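Local structure of translation initiation factor eif-2b-like protein (Chaetomium thermophilum, 4ZEO) at residues E269-I272 against A273-A277; E324-K327 against V328-A332; R202-V205 against P206-N210; K234-V237 against N238-I242. The protein is the delta subunit of eIF2B, in the regulatory subcomplex, and probably helps regulate guanine nucleotide exchange on eIF2 in translation initiation. All coordinates share one frame; numbering follows the deposited sequence.

Contact 1: E269-I272 against A273-A277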
ATOM      1  N   GLU A 269       7.748   5.200  -1.283  1.00 39.56           N
ATOM      2  CA  GLU A 269       6.803   6.263  -1.654  1.00 40.24           C
ATOM      3  C   GLU A 269       7.490   7.383  -2.440  1.00 38.20           C
ATOM      4  O   GLU A 269       7.003   7.825  -3.479  1.00 36.81           O
ATOM      5  CB  GLU A 269       6.128   6.842  -0.407  1.00 43.78           C
ATOM      6  CG  GLU A 269       5.310   8.097  -0.648  1.00 46.15           C
ATOM      7  CD  GLU A 269       4.657   8.600   0.620  1.00 52.33           C
ATOM      8  OE1 GLU A 269       3.845   7.857   1.187  1.00 52.47           O
ATOM      9  OE2 GLU A 269       4.979   9.715   1.081  1.00 58.50           O
ATOM     10  N   TYR A 270       8.652   7.809  -1.954  1.00 37.63           N
ATOM     11  CA  TYR A 270       9.376   8.884  -2.608  1.00 36.23           C
ATOM     12  C   TYR A 270       9.793   8.477  -4.018  1.00 36.35           C
ATOM     13  O   TYR A 270       9.587   9.222  -4.959  1.00 37.17           O
ATOM     14  CB  TYR A 270      10.621   9.277  -1.799  1.00 35.54           C
ATOM     15  CG  TYR A 270      11.440  10.318  -2.493  1.00 34.63           C
ATOM     16  CD1 TYR A 270      11.204  11.674  -2.269  1.00 35.49           C
ATOM     17  CD2 TYR A 270      12.414   9.956  -3.420  1.00 33.70           C
ATOM     18  CE1 TYR A 270      11.938  12.642  -2.930  1.00 36.85           C
ATOM     19  CE2 TYR A 270      13.135  10.902  -4.094  1.00 35.71           C
ATOM     20  CZ  TYR A 270      12.902  12.248  -3.843  1.00 38.10           C
ATOM     21  OH  TYR A 270      13.647  13.186  -4.512  1.00 40.29           O
ATOM     22  N   VAL A 271      10.379   7.290  -4.146  1.00 36.71           N
ATOM     23  CA  VAL A 271      10.896   6.827  -5.420  1.00 37.63           C
ATOM     24  C   VAL A 271       9.784   6.644  -6.439  1.00 39.34           C
ATOM     25  O   VAL A 271       9.910   7.117  -7.571  1.00 43.20           O
ATOM     26  CB  VAL A 271      11.701   5.494  -5.262  1.00 31.37           C
ATOM     27  CG1 VAL A 271      11.997   4.853  -6.630  1.00 30.22           C
ATOM     28  CG2 VAL A 271      12.984   5.726  -4.474  1.00 30.56           C
ATOM     29  N   ILE A 272       8.678   6.016  -6.036  1.00 36.93           N
ATOM     30  CA  ILE A 272       7.548   5.804  -6.950  1.00 34.36           C
ATOM     31  C   ILE A 272       6.970   7.146  -7.420  1.00 34.68           C
ATOM     32  O   ILE A 272       6.733   7.350  -8.612  1.00 34.54           O
ATOM     33  CB  ILE A 272       6.419   4.959  -6.289  1.00 32.90           C
ATOM     34  CG1 ILE A 272       6.868   3.505  -6.110  1.00 33.14           C
ATOM     35  CG2 ILE A 272       5.156   4.985  -7.138  1.00 29.22           C
ATOM     36  CD1 ILE A 272       5.932   2.660  -5.225  1.00 31.06           C
ATOM     37  N   ALA A 273       6.762   8.071  -6.492  1.00 35.67           N
ATOM     38  CA  ALA A 273       6.185   9.371  -6.849  1.00 36.51           C
ATOM     39  C   ALA A 273       7.132  10.117  -7.782  1.00 40.57           C
ATOM     40  O   ALA A 273       6.705  10.700  -8.776  1.00 45.92           O
ATOM     41  CB  ALA A 273       5.885  10.195  -5.609  1.00 34.30           C
ATOM     42  N   ARG A 274       8.423  10.068  -7.479  1.00 38.22           N
ATOM     43  CA  ARG A 274       9.401  10.756  -8.306  1.00 38.75           C
ATOM     44  C   ARG A 274       9.499  10.113  -9.685  1.00 37.52           C
ATOM     45  O   ARG A 274       9.488  10.786 -10.702  1.00 36.70           O
ATOM     46  CB  ARG A 274      10.773  10.772  -7.640  1.00 37.50           C
ATOM     47  CG  ARG A 274      11.835  11.297  -8.555  1.00 40.22           C
ATOM     48  CD  ARG A 274      13.021  11.833  -7.787  1.00 43.66           C
ATOM     49  NE  ARG A 274      14.000  12.415  -8.693  1.00 46.97           N
ATOM     50  CZ  ARG A 274      15.127  13.012  -8.315  1.00 49.70           C
ATOM     51  NH1 ARG A 274      15.437  13.122  -7.032  1.00 51.05           N
ATOM     52  NH2 ARG A 274      15.949  13.501  -9.226  1.00 51.47           N
ATOM     53  N   ASN A 275       9.601   8.800  -9.719  1.00 38.74           N
ATOM     54  CA  ASN A 275       9.750   8.133 -10.998  1.00 39.35           C
ATOM     55  C   ASN A 275       8.455   8.194 -11.823  1.00 40.06           C
ATOM     56  O   ASN A 275       8.511   8.339 -13.039  1.00 43.02           O
ATOM     57  CB  ASN A 275      10.248   6.700 -10.771  1.00 37.94           C
ATOM     58  CG  ASN A 275      11.700   6.670 -10.318  1.00 38.92           C
ATOM     59  OD1 ASN A 275      12.322   7.722 -10.161  1.00 40.74           O
ATOM     60  ND2 ASN A 275      12.235   5.477 -10.072  1.00 38.58           N
ATOM     61  N   ALA A 276       7.297   8.138 -11.172  1.00 39.08           N
ATOM     62  CA  ALA A 276       6.026   8.282 -11.899  1.00 40.98           C
ATOM     63  C   ALA A 276       5.827   9.708 -12.449  1.00 43.62           C
ATOM     64  O   ALA A 276       5.289   9.886 -13.548  1.00 45.72           O
ATOM     65  CB  ALA A 276       4.849   7.892 -11.007  1.00 41.91           C
ATOM     66  N   ALA A 277       6.279  10.707 -11.689  1.00 43.99           N
ATOM     67  CA  ALA A 277       6.211  12.107 -12.094  1.00 46.19           C
ATOM     68  C   ALA A 277       7.035  12.392 -13.357  1.00 49.23           C
ATOM     69  O   ALA A 277       6.796  13.377 -14.075  1.00 50.15           O
ATOM     70  CB  ALA A 277       6.679  13.006 -10.943  1.00 47.91           C
TER
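Tyr270 and Arg274, one helical turn apart, lie side by side and point the same way from the helix. In both, CG stands anti to the backbone N (chi1 176° and 172°), and the arginine chain then runs out extended, which brings its end level with the phenol oxygen. There Arg274 NH1 donates to Tyr270 OH at 3.1 Å, meeting the hydroxyl at the edge of the guanidinium, somewhat tilted from its plane; ring and guanidinium planes are 72° apart. Lower down, Arg274 CD comes obliquely to the ring, 3.8 Å from Tyr270 CE2. Val271 and Asn275 form a second parallel pair, with Val271 CG1 3.5 Å from Asn275 ND2, an amide nitrogen that is itself bonded to Glu442. Beneath the side chains the backbone bonds run i to i+4, among them Asn275 N to Val271 O at 2.7 Å. On the remaining faces Ile272 and Ala276 pack on Leu391 of strand 387-391, while Ala273 and Glu269 turn to helix 293-304, the first touching Lys297, the second in a salt bridge with Arg293. Such i, i+4 pairing is characteristic of regular alpha-helix, here the last turns of the long helix 246-277, where it packs on the Rossmann-like alpha/beta domain.

Contact 2: E324-K327 against V328-A332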
ATOM      1  N   GLU A 324     -11.848  15.283  -1.802  1.00 58.29           N
ATOM      2  CA  GLU A 324     -10.725  15.718  -0.981  1.00 60.42           C
ATOM      3  C   GLU A 324      -9.417  15.770  -1.799  1.00 55.61           C
ATOM      4  O   GLU A 324      -8.620  16.685  -1.645  1.00 56.43           O
ATOM      5  CB  GLU A 324     -10.578  14.801   0.230  1.00 64.86           C
ATOM      6  CG  GLU A 324     -11.623  15.079   1.294  1.00 72.01           C
ATOM      7  CD  GLU A 324     -11.528  16.491   1.822  1.00 78.85           C
ATOM      8  OE1 GLU A 324     -12.587  17.098   2.090  1.00 84.99           O
ATOM      9  OE2 GLU A 324     -10.394  17.007   1.945  1.00 80.14           O
ATOM     10  N   LEU A 325      -9.189  14.787  -2.656  1.00 50.36           N
ATOM     11  CA  LEU A 325      -8.026  14.840  -3.539  1.00 48.06           C
ATOM     12  C   LEU A 325      -8.075  16.071  -4.454  1.00 48.90           C
ATOM     13  O   LEU A 325      -7.076  16.774  -4.615  1.00 49.49           O
ATOM     14  CB  LEU A 325      -7.915  13.563  -4.380  1.00 44.19           C
ATOM     15  CG  LEU A 325      -6.782  13.606  -5.410  1.00 41.59           C
ATOM     16  CD1 LEU A 325      -5.434  13.815  -4.714  1.00 39.73           C
ATOM     17  CD2 LEU A 325      -6.759  12.340  -6.293  1.00 38.18           C
ATOM     18  N   ALA A 326      -9.241  16.341  -5.031  1.00 50.42           N
ATOM     19  CA  ALA A 326      -9.412  17.502  -5.904  1.00 52.82           C
ATOM     20  C   ALA A 326      -9.118  18.782  -5.140  1.00 55.46           C
ATOM     21  O   ALA A 326      -8.565  19.734  -5.692  1.00 55.27           O
ATOM     22  CB  ALA A 326     -10.831  17.546  -6.502  1.00 53.27           C
ATOM     23  N   LYS A 327      -9.517  18.801  -3.872  1.00 58.83           N
ATOM     24  CA  LYS A 327      -9.246  19.936  -2.994  1.00 63.00           C
ATOM     25  C   LYS A 327      -7.753  20.178  -2.866  1.00 61.86           C
ATOM     26  O   LYS A 327      -7.281  21.290  -3.091  1.00 63.87           O
ATOM     27  CB  LYS A 327      -9.835  19.710  -1.595  1.00 67.35           C
ATOM     28  CG  LYS A 327     -11.178  20.376  -1.334  1.00 73.26           C
ATOM     29  CD  LYS A 327     -11.573  20.277   0.145  1.00 77.20           C
ATOM     30  CE  LYS A 327     -13.012  20.723   0.368  1.00 82.77           C
ATOM     31  NZ  LYS A 327     -13.970  19.643  -0.015  1.00 84.44           N
ATOM     32  N   VAL A 328      -7.015  19.128  -2.509  1.00 59.06           N
ATOM     33  CA  VAL A 328      -5.575  19.223  -2.294  1.00 58.06           C
ATOM     34  C   VAL A 328      -4.837  19.655  -3.567  1.00 58.55           C
ATOM     35  O   VAL A 328      -3.990  20.547  -3.525  1.00 60.94           O
ATOM     36  CB  VAL A 328      -5.004  17.871  -1.784  1.00 47.07           C
ATOM     37  CG1 VAL A 328      -3.483  17.876  -1.802  1.00 45.75           C
ATOM     38  CG2 VAL A 328      -5.528  17.552  -0.389  1.00 46.27           C
ATOM     39  N   LEU A 329      -5.202  19.059  -4.702  1.00 55.40           N
ATOM     40  CA  LEU A 329      -4.532  19.344  -5.970  1.00 52.74           C
ATOM     41  C   LEU A 329      -4.769  20.789  -6.385  1.00 56.22           C
ATOM     42  O   LEU A 329      -3.853  21.472  -6.846  1.00 57.02           O
ATOM     43  CB  LEU A 329      -5.026  18.394  -7.070  1.00 48.29           C
ATOM     44  CG  LEU A 329      -4.762  16.892  -6.897  1.00 43.68           C
ATOM     45  CD1 LEU A 329      -5.297  16.072  -8.080  1.00 40.35           C
ATOM     46  CD2 LEU A 329      -3.268  16.633  -6.678  1.00 42.77           C
ATOM     47  N   ARG A 330      -5.994  21.260  -6.185  1.00 59.00           N
ATOM     48  CA  ARG A 330      -6.355  22.636  -6.500  1.00 62.22           C
ATOM     49  C   ARG A 330      -5.553  23.622  -5.658  1.00 64.64           C
ATOM     50  O   ARG A 330      -5.078  24.632  -6.167  1.00 67.46           O
ATOM     51  CB  ARG A 330      -7.852  22.858  -6.280  1.00 63.83           C
ATOM     52  CG  ARG A 330      -8.703  22.753  -7.533  1.00 63.74           C
ATOM     53  CD  ARG A 330     -10.166  22.493  -7.184  1.00 64.17           C
ATOM     54  NE  ARG A 330     -10.914  21.987  -8.331  1.00 62.99           N
ATOM     55  CZ  ARG A 330     -12.108  21.409  -8.258  1.00 63.95           C
ATOM     56  NH1 ARG A 330     -12.698  21.237  -7.085  1.00 65.14           N
ATOM     57  NH2 ARG A 330     -12.703  20.985  -9.361  1.00 64.04           N
ATOM     58  N   HIS A 331      -5.380  23.301  -4.379  1.00 65.01           N
ATOM     59  CA  HIS A 331      -4.591  24.109  -3.444  1.00 67.25           C
ATOM     60  C   HIS A 331      -3.136  24.192  -3.913  1.00 64.31           C
ATOM     61  O   HIS A 331      -2.461  25.193  -3.686  1.00 65.57           O
ATOM     62  CB  HIS A 331      -4.674  23.509  -2.034  1.00 69.63           C
ATOM     63  CG  HIS A 331      -4.004  24.327  -0.973  1.00 76.07           C
ATOM     64  ND1 HIS A 331      -4.240  25.675  -0.802  1.00 82.62           N
ATOM     65  CD2 HIS A 331      -3.099  23.978  -0.027  1.00 77.51           C
ATOM     66  CE1 HIS A 331      -3.510  26.123   0.207  1.00 85.59           C
ATOM     67  NE2 HIS A 331      -2.810  25.113   0.693  1.00 82.12           N
ATOM     68  N   ALA A 332      -2.657  23.116  -4.538  1.00 59.05           N
ATOM     69  CA  ALA A 332      -1.300  23.052  -5.092  1.00 57.74           C
ATOM     70  C   ALA A 332      -1.154  23.830  -6.413  1.00 59.69           C
ATOM     71  O   ALA A 332      -0.043  23.939  -6.947  1.00 59.91           O
ATOM     72  CB  ALA A 332      -0.872  21.600  -5.285  1.00 53.28           C
TER
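Glu324 accepts Val328 N at its carbonyl oxygen, 3.0 Å away, as the first of four successive i to i+4 bonds in helix 321-331, the crossover helix of the beta-alpha-beta unit between parallel strands 310-314 and 336-338. Its carboxylate turns back along its own segment, where OE1 forms a salt bridge, rather long at 3.6 Å, with Lys327 NZ. Leu325 comes next, on the buried side. Its CG is anti to the backbone N (chi1 175°), which sends CD1 on toward the following turn, 3.8 Å from Leu329 CG; the two leucines cross obliquely and together face helix 293-304, Leu325 at Glu296 and Leu329 at Leu299. Ala326 turns its CB to Val336 of the neighbouring strand. The carbonyl of Ala326 takes Arg330 N at 3.0 Å, with the donor tilted 32° from the carbonyl plane, and the aliphatic part of the arginine runs close by the same oxygen. Lys327 closes the series by accepting His331 N at its oxygen. The extended Arg330 chain ends with NH2 bonded to the Val336 carbonyl, tying helix to strand, while Arg330 NH1 lies 4.2 Å from Ala326 CB, which lies loosely over one guanidinium face, toward its rim.

Contact 3: R202-V205 against P206-N210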
ATOM      1  N   ARG A 202      13.805 -20.542  19.059  1.00 64.56           N
ATOM      2  CA  ARG A 202      12.830 -21.609  19.269  1.00 66.25           C
ATOM      3  C   ARG A 202      11.484 -21.140  19.878  1.00 68.37           C
ATOM      4  O   ARG A 202      10.447 -21.748  19.623  1.00 72.36           O
ATOM      5  CB  ARG A 202      13.483 -22.721  20.107  1.00 72.20           C
ATOM      6  CG  ARG A 202      14.528 -23.509  19.280  1.00 75.09           C
ATOM      7  CD  ARG A 202      14.842 -24.911  19.832  1.00 81.85           C
ATOM      8  NE  ARG A 202      16.154 -25.387  19.369  1.00 86.55           N
ATOM      9  CZ  ARG A 202      16.688 -26.570  19.669  1.00 91.95           C
ATOM     10  NH1 ARG A 202      16.028 -27.440  20.425  1.00 94.17           N
ATOM     11  NH2 ARG A 202      17.887 -26.895  19.196  1.00 95.99           N
ATOM     12  N   HIS A 203      11.535 -20.191  20.812  1.00 63.96           N
ATOM     13  CA  HIS A 203      10.357 -19.702  21.553  1.00 58.04           C
ATOM     14  C   HIS A 203       9.520 -18.588  20.887  1.00 53.97           C
ATOM     15  O   HIS A 203       8.287 -18.587  20.946  1.00 52.37           O
ATOM     16  CB  HIS A 203      10.804 -19.220  22.938  1.00 58.41           C
ATOM     17  CG  HIS A 203       9.684 -18.749  23.809  1.00 55.59           C
ATOM     18  ND1 HIS A 203       9.397 -17.411  24.007  1.00 53.34           N
ATOM     19  CD2 HIS A 203       8.787 -19.438  24.558  1.00 55.63           C
ATOM     20  CE1 HIS A 203       8.360 -17.303  24.817  1.00 53.68           C
ATOM     21  NE2 HIS A 203       7.978 -18.520  25.176  1.00 54.87           N
ATOM     22  N   PHE A 204      10.195 -17.611  20.298  1.00 52.29           N
ATOM     23  CA  PHE A 204       9.550 -16.363  19.911  1.00 48.11           C
ATOM     24  C   PHE A 204       8.390 -16.499  18.907  1.00 47.27           C
ATOM     25  O   PHE A 204       7.298 -15.973  19.137  1.00 46.88           O
ATOM     26  CB  PHE A 204      10.614 -15.389  19.378  1.00 45.50           C
ATOM     27  CG  PHE A 204      10.054 -14.066  18.941  1.00 41.11           C
ATOM     28  CD1 PHE A 204       9.628 -13.133  19.877  1.00 41.75           C
ATOM     29  CD2 PHE A 204       9.981 -13.735  17.593  1.00 37.87           C
ATOM     30  CE1 PHE A 204       9.082 -11.893  19.470  1.00 39.84           C
ATOM     31  CE2 PHE A 204       9.453 -12.498  17.178  1.00 36.75           C
ATOM     32  CZ  PHE A 204       9.001 -11.582  18.116  1.00 36.73           C
ATOM     33  N   VAL A 205       8.605 -17.205  17.812  1.00 46.38           N
ATOM     34  CA  VAL A 205       7.570 -17.289  16.792  1.00 43.83           C
ATOM     35  C   VAL A 205       6.306 -18.020  17.281  1.00 44.55           C
ATOM     36  O   VAL A 205       5.212 -17.463  17.227  1.00 45.49           O
ATOM     37  CB  VAL A 205       8.132 -17.952  15.503  1.00 48.90           C
ATOM     38  CG1 VAL A 205       7.028 -18.255  14.495  1.00 47.23           C
ATOM     39  CG2 VAL A 205       9.218 -17.057  14.890  1.00 48.04           C
ATOM     40  N   PRO A 206       6.439 -19.235  17.828  1.00 45.64           N
ATOM     41  CA  PRO A 206       5.148 -19.827  18.204  1.00 46.87           C
ATOM     42  C   PRO A 206       4.453 -19.211  19.457  1.00 46.81           C
ATOM     43  O   PRO A 206       3.234 -19.193  19.523  1.00 45.83           O
ATOM     44  CB  PRO A 206       5.510 -21.298  18.419  1.00 49.24           C
ATOM     45  CG  PRO A 206       6.950 -21.256  18.870  1.00 51.10           C
ATOM     46  CD  PRO A 206       7.562 -20.172  18.044  1.00 49.10           C
ATOM     47  N   HIS A 207       5.210 -18.797  20.464  1.00 48.50           N
ATOM     48  CA  HIS A 207       4.618 -18.294  21.711  1.00 48.46           C
ATOM     49  C   HIS A 207       4.311 -16.809  21.778  1.00 47.03           C
ATOM     50  O   HIS A 207       3.445 -16.412  22.536  1.00 48.19           O
ATOM     51  CB  HIS A 207       5.498 -18.686  22.890  1.00 49.71           C
ATOM     52  CG  HIS A 207       5.504 -20.157  23.135  1.00 50.76           C
ATOM     53  ND1 HIS A 207       6.278 -21.029  22.401  1.00 50.52           N
ATOM     54  CD2 HIS A 207       4.777 -20.925  23.983  1.00 52.82           C
ATOM     55  CE1 HIS A 207       6.061 -22.262  22.813  1.00 53.81           C
ATOM     56  NE2 HIS A 207       5.157 -22.224  23.777  1.00 55.23           N
ATOM     57  N   VAL A 208       5.073 -15.993  21.060  1.00 45.94           N
ATOM     58  CA  VAL A 208       4.878 -14.554  21.103  1.00 44.76           C
ATOM     59  C   VAL A 208       4.381 -13.925  19.793  1.00 43.76           C
ATOM     60  O   VAL A 208       3.369 -13.229  19.777  1.00 46.31           O
ATOM     61  CB  VAL A 208       6.179 -13.859  21.523  1.00 46.73           C
ATOM     62  CG1 VAL A 208       6.013 -12.340  21.494  1.00 44.78           C
ATOM     63  CG2 VAL A 208       6.613 -14.349  22.911  1.00 50.11           C
ATOM     64  N   LEU A 209       5.087 -14.158  18.698  1.00 41.46           N
ATOM     65  CA  LEU A 209       4.719 -13.519  17.439  1.00 39.01           C
ATOM     66  C   LEU A 209       3.392 -13.994  16.869  1.00 37.08           C
ATOM     67  O   LEU A 209       2.557 -13.179  16.471  1.00 37.08           O
ATOM     68  CB  LEU A 209       5.826 -13.720  16.396  1.00 38.81           C
ATOM     69  CG  LEU A 209       5.467 -13.158  15.017  1.00 37.68           C
ATOM     70  CD1 LEU A 209       5.256 -11.644  15.065  1.00 37.65           C
ATOM     71  CD2 LEU A 209       6.536 -13.527  13.964  1.00 37.42           C
ATOM     72  N   ASN A 210       3.204 -15.305  16.818  1.00 35.41           N
ATOM     73  CA  ASN A 210       2.006 -15.879  16.212  1.00 35.86           C
ATOM     74  C   ASN A 210       0.697 -15.453  16.906  1.00 39.19           C
ATOM     75  O   ASN A 210      -0.287 -15.215  16.220  1.00 39.80           O
ATOM     76  CB  ASN A 210       2.107 -17.422  16.155  1.00 36.35           C
ATOM     77  CG  ASN A 210       2.914 -17.910  14.972  1.00 36.44           C
ATOM     78  OD1 ASN A 210       3.468 -17.108  14.202  1.00 34.42           O
ATOM     79  ND2 ASN A 210       3.048 -19.224  14.851  1.00 33.22           N
TER
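The imidazoles of His203 and His207 lie nearly parallel, planes 9° apart, but are slid so far that they barely overlap, with centroids 4.6 Å apart. One face of the His203 ring carries His207 CB, offset toward the rim, in a CH-pi contact 3.7 Å from the ring centroid; Val208 CG2 comes to the same ring obliquely. The His207 ring has His203 CD2 over one face and His203 O at its edge, in plane, where ND1 makes only a weak bond. That position follows from chi1 of -68°, which puts the His207 ring beside its own backbone N. The buried Phe204 ring is approached obliquely by Val208 CG1, 3.7 Å from Phe204 CE1, and by Leu209 CB; the Tyr192 ring meets it edge-to-face. His203 ND1 is bonded to Tyr192 OH, which helps to fix its ring. Behind these groups the helix is irregular, with a wider pi-type turn at 206-209. Phe204 O takes two donors from opposite faces of its plane, both at 2.9 Å: Val208 N, i to i+4, and Leu209 N, i to i+5. Asn210 N to Val205 O, at 3.0 Å, is again i to i+5. Pro206, lacking an N-H, cannot donate to Arg202 O, and the pi-type turn lets the N-H groups that follow find acceptors, Leu209 N and Asn210 N by reaching back five residues and Val208 N by sharing Phe204 O.

Contact 4: K234-V237 against N238-I242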
ATOM      1  N   LYS A 234       9.790 -13.884   9.890  1.00 38.77           N
ATOM      2  CA  LYS A 234       9.962 -15.231  10.405  1.00 38.32           C
ATOM      3  C   LYS A 234      11.224 -15.859   9.822  1.00 41.86           C
ATOM      4  O   LYS A 234      11.935 -16.576  10.523  1.00 46.57           O
ATOM      5  CB  LYS A 234       8.749 -16.087  10.110  1.00 38.23           C
ATOM      6  CG  LYS A 234       7.638 -15.931  11.123  1.00 35.71           C
ATOM      7  CD  LYS A 234       6.392 -16.622  10.636  1.00 35.81           C
ATOM      8  CE  LYS A 234       5.242 -16.450  11.610  1.00 35.56           C
ATOM      9  NZ  LYS A 234       4.189 -17.449  11.340  1.00 35.75           N
ATOM     10  N   ALA A 235      11.521 -15.596   8.549  1.00 42.06           N
ATOM     11  CA  ALA A 235      12.790 -16.083   7.981  1.00 44.66           C
ATOM     12  C   ALA A 235      13.987 -15.484   8.737  1.00 46.97           C
ATOM     13  O   ALA A 235      14.947 -16.195   9.026  1.00 48.83           O
ATOM     14  CB  ALA A 235      12.886 -15.790   6.491  1.00 38.31           C
ATOM     15  N   LYS A 236      13.908 -14.196   9.087  1.00 45.05           N
ATOM     16  CA  LYS A 236      14.959 -13.533   9.854  1.00 48.23           C
ATOM     17  C   LYS A 236      15.171 -14.191  11.208  1.00 50.47           C
ATOM     18  O   LYS A 236      16.305 -14.440  11.609  1.00 55.22           O
ATOM     19  CB  LYS A 236      14.630 -12.056  10.050  1.00 50.01           C
ATOM     20  CG  LYS A 236      15.250 -11.144   9.016  1.00 55.15           C
ATOM     21  CD  LYS A 236      16.795 -11.132   9.081  1.00 60.50           C
ATOM     22  CE  LYS A 236      17.314 -10.656  10.426  1.00 62.23           C
ATOM     23  NZ  LYS A 236      18.810 -10.732  10.480  1.00 68.01           N
ATOM     24  N   VAL A 237      14.081 -14.512  11.895  1.00 48.38           N
ATOM     25  CA  VAL A 237      14.185 -15.203  13.170  1.00 50.10           C
ATOM     26  C   VAL A 237      14.860 -16.563  12.996  1.00 54.36           C
ATOM     27  O   VAL A 237      15.688 -16.969  13.815  1.00 58.05           O
ATOM     28  CB  VAL A 237      12.800 -15.401  13.821  1.00 45.44           C
ATOM     29  CG1 VAL A 237      12.905 -16.295  15.053  1.00 45.83           C
ATOM     30  CG2 VAL A 237      12.158 -14.044  14.135  1.00 40.76           C
ATOM     31  N   ASN A 238      14.519 -17.254  11.916  1.00 53.71           N
ATOM     32  CA  ASN A 238      15.097 -18.560  11.651  1.00 57.92           C
ATOM     33  C   ASN A 238      16.608 -18.538  11.372  1.00 59.55           C
ATOM     34  O   ASN A 238      17.235 -19.586  11.381  1.00 63.68           O
ATOM     35  CB  ASN A 238      14.349 -19.246  10.512  1.00 61.23           C
ATOM     36  CG  ASN A 238      13.136 -20.041  11.002  1.00 62.82           C
ATOM     37  OD1 ASN A 238      13.182 -21.271  11.075  1.00 66.38           O
ATOM     38  ND2 ASN A 238      12.043 -19.347  11.304  1.00 57.33           N
ATOM     39  N   LYS A 239      17.180 -17.385  11.016  1.00 58.74           N
ATOM     40  CA  LYS A 239      18.639 -17.302  10.786  1.00 60.12           C
ATOM     41  C   LYS A 239      19.420 -17.389  12.101  1.00 63.72           C
ATOM     42  O   LYS A 239      20.598 -17.744  12.113  1.00 68.49           O
ATOM     43  CB  LYS A 239      19.009 -16.033   9.988  1.00 56.80           C
ATOM     44  CG  LYS A 239      18.691 -16.163   8.467  1.00 64.62           C
ATOM     45  CD  LYS A 239      18.534 -14.836   7.703  1.00 65.25           C
ATOM     46  CE  LYS A 239      17.045 -14.622   7.295  1.00 74.62           C
ATOM     47  NZ  LYS A 239      16.636 -13.620   6.246  1.00 70.61           N
ATOM     48  N   PHE A 240      18.743 -17.085  13.199  1.00 62.37           N
ATOM     49  CA  PHE A 240      19.284 -17.225  14.547  1.00 67.15           C
ATOM     50  C   PHE A 240      19.345 -18.679  15.033  1.00 70.83           C
ATOM     51  O   PHE A 240      18.618 -19.545  14.532  1.00 69.71           O
ATOM     52  CB  PHE A 240      18.434 -16.390  15.495  1.00 64.28           C
ATOM     53  CG  PHE A 240      18.469 -14.931  15.188  1.00 61.53           C
ATOM     54  CD1 PHE A 240      19.648 -14.326  14.829  1.00 63.70           C
ATOM     55  CD2 PHE A 240      17.311 -14.182  15.186  1.00 56.80           C
ATOM     56  CE1 PHE A 240      19.684 -12.987  14.535  1.00 63.54           C
ATOM     57  CE2 PHE A 240      17.345 -12.836  14.887  1.00 55.21           C
ATOM     58  CZ  PHE A 240      18.531 -12.245  14.554  1.00 58.84           C
ATOM     59  N   ASP A 241      20.248 -18.945  15.975  1.00 76.99           N
ATOM     60  CA  ASP A 241      20.387 -20.273  16.579  1.00 82.62           C
ATOM     61  C   ASP A 241      20.225 -20.199  18.099  1.00 83.42           C
ATOM     62  O   ASP A 241      20.154 -19.104  18.671  1.00 80.17           O
ATOM     63  CB  ASP A 241      21.724 -20.930  16.186  1.00 90.93           C
ATOM     64  CG  ASP A 241      22.938 -20.130  16.627  1.00100.28           C
ATOM     65  OD1 ASP A 241      23.858 -19.939  15.802  1.00103.02           O
ATOM     66  OD2 ASP A 241      22.992 -19.699  17.791  1.00106.30           O
ATOM     67  N   ILE A 242      20.151 -21.364  18.741  1.00 87.05           N
ATOM     68  CA  ILE A 242      20.032 -21.439  20.194  1.00 88.26           C
ATOM     69  C   ILE A 242      21.210 -20.740  20.895  1.00 92.27           C
ATOM     70  O   ILE A 242      21.056 -20.195  21.985  1.00 90.26           O
ATOM     71  CB  ILE A 242      19.899 -22.894  20.666  1.00 94.05           C
ATOM     72  CG1 ILE A 242      19.128 -22.935  21.977  1.00 96.83           C
ATOM     73  CG2 ILE A 242      21.262 -23.591  20.819  1.00 98.58           C
ATOM     74  CD1 ILE A 242      17.985 -23.912  21.959  1.00 98.05           C
TER
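Helix 224-239 unwinds here: Asn238 N still reaches Lys234 O in an i to i+4 bond, but Lys239 N and Phe240 N make i to i+3 bonds, as in a tighter turn, to Lys236 O and Val237 O, each 3.1 Å long and coming from well above the carbonyl plane. Lys239 N keeps a weak second bond to Ala235 O. Lys234 O is gripped twice by one residue, since Asn238 ND2 also donates to it at 2.9 Å, from the opposite face of the carbonyl to Asn238 N. The oxygen lies in the Asn238 amide plane and the N-H points at it fairly straight (162°), although ND2 itself sits above the carbonyl plane. Lys239 also turns back. Its CG stands beside its own backbone N and the chain bends at chi3, which lays CE near Ala235 O and brings NZ alongside the aliphatic part of Lys236, 3.8 Å from CD of that residue. The two lysine chains cross, and their like-charged NZ atoms stay 5.6 Å apart. Phe240, with CG likewise beside its backbone N (chi1 -63°), brings its ring under the last turn, where Lys236 O lies over one face toward the rim, 3.7 Å from Phe240 CD2. Lys236 and Phe240 both pack on Leu253 of helix 246-277, where Lys236 also meets Trp256 and Phe240 also meets Ala249, whereas Val237 and Lys234 face Val205 of helix 200-219, so that the end of helix 224-239 is wedged between its two neighbours in the chain.

Overall arrangement
Along the chain the order is contact 3, contact 4, contact 1, contact 2. Contacts 3 and 4 lie on consecutive helices, 200-219 and 224-239, with centres about 11 Å apart, and touch directly: Asn210 OD1 bonds to Lys234 NZ at 3.0 Å, and Val205 packs on Val237. Both belong to the helical part of the chain. Helix 246-277 follows, packing against helix 224-239 near contact 4 and carrying contact 1 about 34 Å away, centre to centre, beside the parallel six-stranded sheet. Contact 2, on a crossover helix of that sheet, is about 19 Å from contact 1 and 46 Å from contact 3, centre to centre. The long helix thus joins the helical and Rossmann-like parts of this subunit.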